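Local coordinates for proline iminopeptidase-related protein (Thermus thermophilus, PDB 2YYS) that is of unknown function but has the alpha/beta-hydrolase fold of the S33 proline iminopeptidases and may or may not share their peptidase activity, at residues P73-V78 and A199-N203; V78-V82 and F104-V108; L138-L144 and E156-E161. All coordinates share one frame; numbering follows the deposited sequence.

Interaction 1 of 3, residues P73-V78 and A199-N203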
# COMPACT_ATOMS: atom_id res chain seq x y z
N PRO A 73 -8.13 5.36 19.84
CA PRO A 73 -8.47 5.29 18.40
C PRO A 73 -8.24 6.56 17.59
O PRO A 73 -8.19 6.48 16.36
CB PRO A 73 -9.96 4.97 18.42
CG PRO A 73 -10.43 5.38 19.79
CD PRO A 73 -9.29 5.04 20.69
N ARG A 74 -8.11 7.71 18.24
CA ARG A 74 -7.87 8.98 17.56
C ARG A 74 -6.47 9.09 16.99
O ARG A 74 -6.19 9.99 16.21
CB ARG A 74 -8.10 10.14 18.53
CG ARG A 74 -9.53 10.21 19.09
CD ARG A 74 -9.69 11.25 20.19
NE ARG A 74 -8.78 10.96 21.30
CZ ARG A 74 -8.49 11.81 22.29
NH1 ARG A 74 -9.05 13.02 22.35
NH2 ARG A 74 -7.64 11.43 23.24
N LEU A 75 -5.57 8.20 17.40
CA LEU A 75 -4.23 8.16 16.85
C LEU A 75 -4.20 7.58 15.44
O LEU A 75 -3.22 7.77 14.73
CB LEU A 75 -3.32 7.32 17.76
CG LEU A 75 -3.14 7.87 19.18
CD1 LEU A 75 -2.49 6.82 20.08
CD2 LEU A 75 -2.35 9.18 19.18
N PHE A 76 -5.28 6.92 15.04
CA PHE A 76 -5.31 6.15 13.81
C PHE A 76 -6.18 6.81 12.75
O PHE A 76 -7.37 6.52 12.63
CB PHE A 76 -5.77 4.73 14.13
CG PHE A 76 -4.78 3.98 14.95
CD1 PHE A 76 -3.57 3.60 14.39
CD2 PHE A 76 -5.03 3.71 16.29
CE1 PHE A 76 -2.63 2.93 15.13
CE2 PHE A 76 -4.09 3.02 17.05
CZ PHE A 76 -2.88 2.63 16.48
N THR A 77 -5.56 7.72 12.00
CA THR A 77 -6.21 8.44 10.91
C THR A 77 -5.29 8.48 9.71
O THR A 77 -4.08 8.29 9.84
CB THR A 77 -6.55 9.89 11.31
OG1 THR A 77 -5.34 10.60 11.61
CG2 THR A 77 -7.41 9.98 12.61
N VAL A 78 -5.87 8.73 8.55
CA VAL A 78 -5.10 8.95 7.33
C VAL A 78 -4.13 10.11 7.51
O VAL A 78 -2.96 10.01 7.14
CB VAL A 78 -6.04 9.19 6.12
CG1 VAL A 78 -5.27 9.66 4.90
CG2 VAL A 78 -6.77 7.93 5.79
N ALA A 199 -9.16 0.39 15.14
CA ALA A 199 -9.40 1.82 15.23
C ALA A 199 -9.85 2.41 13.89
O ALA A 199 -10.74 3.22 13.85
CB ALA A 199 -8.17 2.55 15.74
N PHE A 200 -9.22 2.00 12.80
CA PHE A 200 -9.64 2.51 11.50
C PHE A 200 -11.07 2.07 11.20
O PHE A 200 -11.86 2.87 10.70
CB PHE A 200 -8.65 2.09 10.39
CG PHE A 200 -7.53 3.08 10.18
CD1 PHE A 200 -7.75 4.27 9.49
CD2 PHE A 200 -6.26 2.82 10.67
CE1 PHE A 200 -6.72 5.19 9.29
CE2 PHE A 200 -5.21 3.73 10.47
CZ PHE A 200 -5.45 4.92 9.78
N LEU A 201 -11.41 0.83 11.55
CA LEU A 201 -12.76 0.29 11.39
C LEU A 201 -13.78 1.12 12.17
O LEU A 201 -14.81 1.51 11.63
CB LEU A 201 -12.82 -1.18 11.86
CG LEU A 201 -14.19 -1.89 11.91
CD1 LEU A 201 -14.80 -2.04 10.53
CD2 LEU A 201 -14.09 -3.26 12.59
N ARG A 202 -13.46 1.38 13.43
CA ARG A 202 -14.30 2.18 14.32
C ARG A 202 -14.44 3.62 13.82
O ARG A 202 -15.51 4.19 13.91
CB ARG A 202 -13.70 2.13 15.73
CG ARG A 202 -14.27 3.08 16.78
CD ARG A 202 -13.44 3.05 18.08
NE ARG A 202 -14.13 3.55 19.27
CZ ARG A 202 -14.44 4.83 19.51
NH1 ARG A 202 -14.14 5.79 18.63
NH2 ARG A 202 -15.06 5.16 20.64
N ASN A 203 -13.37 4.18 13.26
CA ASN A 203 -13.40 5.55 12.76
C ASN A 203 -14.07 5.71 11.39
O ASN A 203 -14.10 6.80 10.86
CB ASN A 203 -11.98 6.14 12.73
CG ASN A 203 -11.37 6.30 14.14
OD1 ASN A 203 -12.07 6.20 15.15
ND2 ASN A 203 -10.06 6.51 14.20
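The F200 ring lies against the backbone that follows F76. The carbonyl carbon of F76 sits over one face, with F76 O toward the rim, and V78 N meets the edge near the ring plane. F76 CB adds an off-centre CH-pi contact, 4.3 Å from the F200 ring centroid. R202 offers a second flat surface: P73 CG rests over one face of its guanidinium, 3.9 Å from R202 NH1. The arginine chain, with CG anti to the backbone N (chi1 170°), runs extended past the proline ring. The F76 ring carries L75 CB over one face and takes A199 CB at 3.4 Å from F76 CD2. The contact joins the loop before helix 78-91 to helix 195-202, one of those inserted between strands 119-125 and 221-226, the usual cap site, and at the helix end N203 reaches across with its amide. N203 ND2 bonds P73 O at 2.9 Å (157° at the hydrogen) and F76 O at 3.1 Å, both close to the amide plane. F76 N approaches P73 O from the opposite face of its carbonyl plane. A leucine in place of N203 would probably leave F76 O without this donor, P73 O with one fewer, and the tie between loop and helix end weakened. One amide nitrogen thus ties two carbonyls, of the 3-10 turn and the residue after it, to the helix end, flanked by apolar packing.

Interaction 2 of 3, residues V78-V82 and F104-V108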
# COMPACT_ATOMS: atom_id res chain seq x y z
N VAL A 78 -5.87 8.73 8.55
CA VAL A 78 -5.10 8.95 7.33
C VAL A 78 -4.13 10.11 7.51
O VAL A 78 -2.96 10.01 7.14
CB VAL A 78 -6.04 9.19 6.12
CG1 VAL A 78 -5.27 9.66 4.90
CG2 VAL A 78 -6.77 7.93 5.79
N ASP A 79 -4.61 11.22 8.08
CA ASP A 79 -3.78 12.40 8.32
C ASP A 79 -2.53 12.05 9.13
O ASP A 79 -1.45 12.51 8.81
CB ASP A 79 -4.57 13.49 9.07
CG ASP A 79 -5.63 14.19 8.18
OD1 ASP A 79 -5.66 13.99 6.95
OD2 ASP A 79 -6.48 14.98 8.66
N ALA A 80 -2.69 11.27 10.18
CA ALA A 80 -1.56 10.88 11.03
C ALA A 80 -0.54 10.05 10.25
O ALA A 80 0.66 10.24 10.39
CB ALA A 80 -2.04 10.12 12.25
N LEU A 81 -1.03 9.13 9.41
CA LEU A 81 -0.14 8.30 8.58
C LEU A 81 0.63 9.15 7.56
O LEU A 81 1.79 8.89 7.28
CB LEU A 81 -0.94 7.21 7.86
CG LEU A 81 -1.66 6.16 8.71
CD1 LEU A 81 -2.21 5.00 7.86
CD2 LEU A 81 -0.78 5.60 9.81
N VAL A 82 -0.04 10.15 7.02
CA VAL A 82 0.56 11.06 6.07
C VAL A 82 1.64 11.89 6.74
O VAL A 82 2.77 11.97 6.25
CB VAL A 82 -0.53 11.96 5.46
CG1 VAL A 82 0.07 13.15 4.72
CG2 VAL A 82 -1.41 11.14 4.53
N PHE A 104 -4.03 -0.11 0.60
CA PHE A 104 -4.43 1.08 1.34
C PHE A 104 -3.32 2.13 1.40
O PHE A 104 -3.60 3.31 1.53
CB PHE A 104 -4.87 0.73 2.76
CG PHE A 104 -5.35 1.91 3.56
CD1 PHE A 104 -6.40 2.68 3.11
CD2 PHE A 104 -4.72 2.26 4.74
CE1 PHE A 104 -6.83 3.79 3.84
CE2 PHE A 104 -5.14 3.34 5.47
CZ PHE A 104 -6.19 4.11 5.03
N GLY A 105 -2.07 1.68 1.34
CA GLY A 105 -0.95 2.58 1.21
C GLY A 105 -1.16 3.67 0.17
O GLY A 105 -0.63 4.77 0.31
N ALA A 106 -1.90 3.35 -0.89
CA ALA A 106 -2.19 4.31 -1.96
C ALA A 106 -2.86 5.58 -1.46
O ALA A 106 -2.51 6.65 -1.91
CB ALA A 106 -3.04 3.68 -3.04
N VAL A 107 -3.85 5.46 -0.57
CA VAL A 107 -4.52 6.65 -0.04
C VAL A 107 -3.53 7.52 0.71
O VAL A 107 -3.56 8.75 0.59
CB VAL A 107 -5.71 6.30 0.90
CG1 VAL A 107 -6.28 7.56 1.56
CG2 VAL A 107 -6.80 5.62 0.13
N VAL A 108 -2.64 6.88 1.47
CA VAL A 108 -1.65 7.62 2.21
C VAL A 108 -0.70 8.31 1.23
O VAL A 108 -0.40 9.48 1.39
CB VAL A 108 -0.85 6.73 3.19
CG1 VAL A 108 0.18 7.55 3.96
CG2 VAL A 108 -1.79 6.01 4.17
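V78 meets two residues of 104-108 with its two methyl groups. Its CG2 approaches the F104 ring obliquely, 3.9 Å from F104 CZ, while CG1 lies 4.1 Å from V107 CG1, the two valine side chains crossing at about a right angle. A chi1 of 170° sets V78 CG1 anti to the backbone N and on V107, leaving CG2 on the F104 side. One turn further on, L81 also has two neighbours. Its CD1 lies 3.8 Å from V108 CG2 and 4.1 Å from F104 CE2, one methyl touching both the valine and the ring. V108 answers with its other methyl, CG1, which rests 3.9 Å from L81 O. The V82 and V108 side chains run past each other in opposite directions, with V82 CG2 4.0 Å from V108 CG1 and also near V108 O. Apart from the methyls resting on the carbonyls of L81 and V108, the contact is apolar side-chain packing, mostly valine and leucine around one phenylalanine, and V82 CA and V108 CA come within 5.6 Å.

Behind this first shell, T77 OG1 caps the start of helix 78-91 at A80 N, which fixes the turn carrying V78. V82 continues the interface to E111 and V112 of helix 105-115, while L81 leans on the loop residues Q60 and R61. F104 sits in the sharp turn between strand 97-102 and helix 105-115, the place of the nucleophile elbow in alpha/beta hydrolases; the usual serine is replaced here by glycine, which puts catalysis by the family mechanism in doubt. Helix 78-91, which precedes that parallel strand, packs beside the elbow through V78 and L81.

Interaction 3 of 3, residues L138-L144 and E156-E161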
# COMPACT_ATOMS: atom_id res chain seq x y z
N LEU A 138 -16.57 -7.98 -1.45
CA LEU A 138 -16.56 -9.01 -0.41
C LEU A 138 -17.94 -9.68 -0.31
O LEU A 138 -18.05 -10.90 -0.25
CB LEU A 138 -16.16 -8.39 0.94
CG LEU A 138 -14.68 -8.01 1.02
CD1 LEU A 138 -14.43 -7.09 2.18
CD2 LEU A 138 -13.80 -9.26 1.15
N ALA A 139 -18.98 -8.86 -0.32
CA ALA A 139 -20.35 -9.35 -0.22
C ALA A 139 -20.66 -10.22 -1.44
O ALA A 139 -21.24 -11.28 -1.32
CB ALA A 139 -21.32 -8.20 -0.11
N GLU A 140 -20.25 -9.73 -2.60
CA GLU A 140 -20.37 -10.45 -3.87
C GLU A 140 -19.62 -11.78 -3.83
O GLU A 140 -20.12 -12.79 -4.31
CB GLU A 140 -19.83 -9.57 -5.00
CG GLU A 140 -19.70 -10.20 -6.37
CD GLU A 140 -19.16 -9.22 -7.37
OE1 GLU A 140 -17.92 -9.11 -7.47
OE2 GLU A 140 -19.98 -8.52 -8.03
N ALA A 141 -18.43 -11.79 -3.25
CA ALA A 141 -17.63 -13.00 -3.15
C ALA A 141 -18.27 -14.03 -2.24
O ALA A 141 -18.03 -15.22 -2.40
CB ALA A 141 -16.22 -12.68 -2.66
N ALA A 142 -19.08 -13.57 -1.29
CA ALA A 142 -19.79 -14.44 -0.36
C ALA A 142 -21.17 -14.89 -0.89
O ALA A 142 -21.92 -15.52 -0.16
CB ALA A 142 -19.96 -13.72 0.97
N GLY A 143 -21.50 -14.53 -2.13
CA GLY A 143 -22.76 -14.93 -2.75
C GLY A 143 -23.95 -14.01 -2.52
O GLY A 143 -25.08 -14.40 -2.75
N LEU A 144 -23.69 -12.77 -2.08
CA LEU A 144 -24.74 -11.82 -1.74
C LEU A 144 -24.83 -10.70 -2.76
O LEU A 144 -23.84 -10.32 -3.38
CB LEU A 144 -24.45 -11.18 -0.38
CG LEU A 144 -24.28 -12.13 0.80
CD1 LEU A 144 -23.77 -11.38 2.01
CD2 LEU A 144 -25.63 -12.80 1.10
N GLU A 156 -22.53 -8.54 6.69
CA GLU A 156 -23.27 -9.65 6.10
C GLU A 156 -22.36 -10.69 5.41
O GLU A 156 -22.65 -11.89 5.43
CB GLU A 156 -24.33 -9.13 5.12
CG GLU A 156 -25.45 -8.33 5.79
CD GLU A 156 -26.21 -9.15 6.83
OE1 GLU A 156 -26.71 -10.23 6.47
OE2 GLU A 156 -26.30 -8.70 8.00
N ALA A 157 -21.28 -10.22 4.79
CA ALA A 157 -20.28 -11.10 4.21
C ALA A 157 -19.61 -11.95 5.29
O ALA A 157 -19.42 -13.15 5.09
CB ALA A 157 -19.23 -10.29 3.47
N LEU A 158 -19.29 -11.33 6.43
CA LEU A 158 -18.55 -11.97 7.51
C LEU A 158 -19.43 -12.91 8.34
O LEU A 158 -18.91 -13.72 9.09
CB LEU A 158 -17.86 -10.93 8.40
CG LEU A 158 -16.78 -10.05 7.74
CD1 LEU A 158 -15.89 -9.36 8.79
CD2 LEU A 158 -15.91 -10.81 6.74
N LYS A 159 -20.74 -12.81 8.18
CA LYS A 159 -21.65 -13.80 8.76
C LYS A 159 -21.55 -15.12 7.99
O LYS A 159 -21.71 -16.19 8.57
CB LYS A 159 -23.10 -13.30 8.71
CG LYS A 159 -23.48 -12.32 9.83
CD LYS A 159 -25.00 -12.09 9.85
CE LYS A 159 -25.39 -10.84 10.64
NZ LYS A 159 -26.76 -10.37 10.27
N ARG A 160 -21.30 -15.03 6.68
CA ARG A 160 -21.26 -16.21 5.82
C ARG A 160 -19.89 -16.90 5.82
O ARG A 160 -19.81 -18.12 5.84
CB ARG A 160 -21.68 -15.84 4.39
CG ARG A 160 -23.15 -15.47 4.28
CD ARG A 160 -23.71 -15.46 2.86
NE ARG A 160 -24.56 -16.62 2.57
CZ ARG A 160 -25.09 -16.91 1.38
NH1 ARG A 160 -24.89 -16.13 0.32
NH2 ARG A 160 -25.84 -18.00 1.24
N GLU A 161 -18.83 -16.10 5.80
CA GLU A 161 -17.47 -16.63 5.75
C GLU A 161 -16.51 -15.76 6.55
O GLU A 161 -16.74 -14.58 6.72
CB GLU A 161 -16.98 -16.71 4.31
CG GLU A 161 -17.89 -17.51 3.39
CD GLU A 161 -17.22 -17.85 2.08
OE1 GLU A 161 -16.13 -18.45 2.12
OE2 GLU A 161 -17.78 -17.52 1.01
O HOH W 1 -20.52 -17.34 1.28
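Apolar packing centres on A157, whose CB lies 4.0 Å from A139 CA and 4.3 Å from A142 CB. Small residues at these places allow the chains to approach, with A139 CA and A157 CA 4.8 Å apart. Van der Waals contacts of L144 with polar groups are a second kind: its CD1 lies 3.6 Å from E156 O, while CD2 reaches R160 NH1 at 3.5 Å. The side chains of L144 and R160 pass at a slant, the arginine being bent at chi3 (105°), which turns its guanidinium toward the 142-144 turn.

That turn is a Schellman motif. G143 has positive phi, with L144 N bonded to A139 O and G143 N to E140 O; lacking a side chain, it avoids a clash with the preceding carbonyl and lets R160 NH1 come close. Helices 131-141 and 150-160, the two joined here, belong to the run of helices inserted between strands 119-125 and 221-226, the usual site of the cap in alpha/beta hydrolases.

Among polar contacts, a water donates to both A142 O, at 2.7 Å, and E161 OE2, bridging the two segments. The other carboxylate oxygen, E161 OE1, is held by a salt bridge to R169 of helix 163-171, which probably steadies the group that receives the water. Within 156-161, K159 NZ forms a salt bridge with E156 OE2 on its syn side.

Interactions 1 and 2 form one continuous patch: they share V78, their centres are 11 Å apart, and F200 CZ touches L81 CD1 at 3.8 Å. Helix 195-202 is thereby linked through the 73-78 loop to the paired helices of the core. F200 also touches P35, in a loop that in related peptidases helps form the oxyanion hole, and F104 lies at the elbow, so both contacts probably border the place where relatives have their active site, although the nucleophile's position holds a glycine here. Interaction 3 stands apart among the inserted helices, its centre 24 Å from that of interaction 1 and 27 Å from that of interaction 2, although its nearest atoms come within about 7 Å of interaction 1.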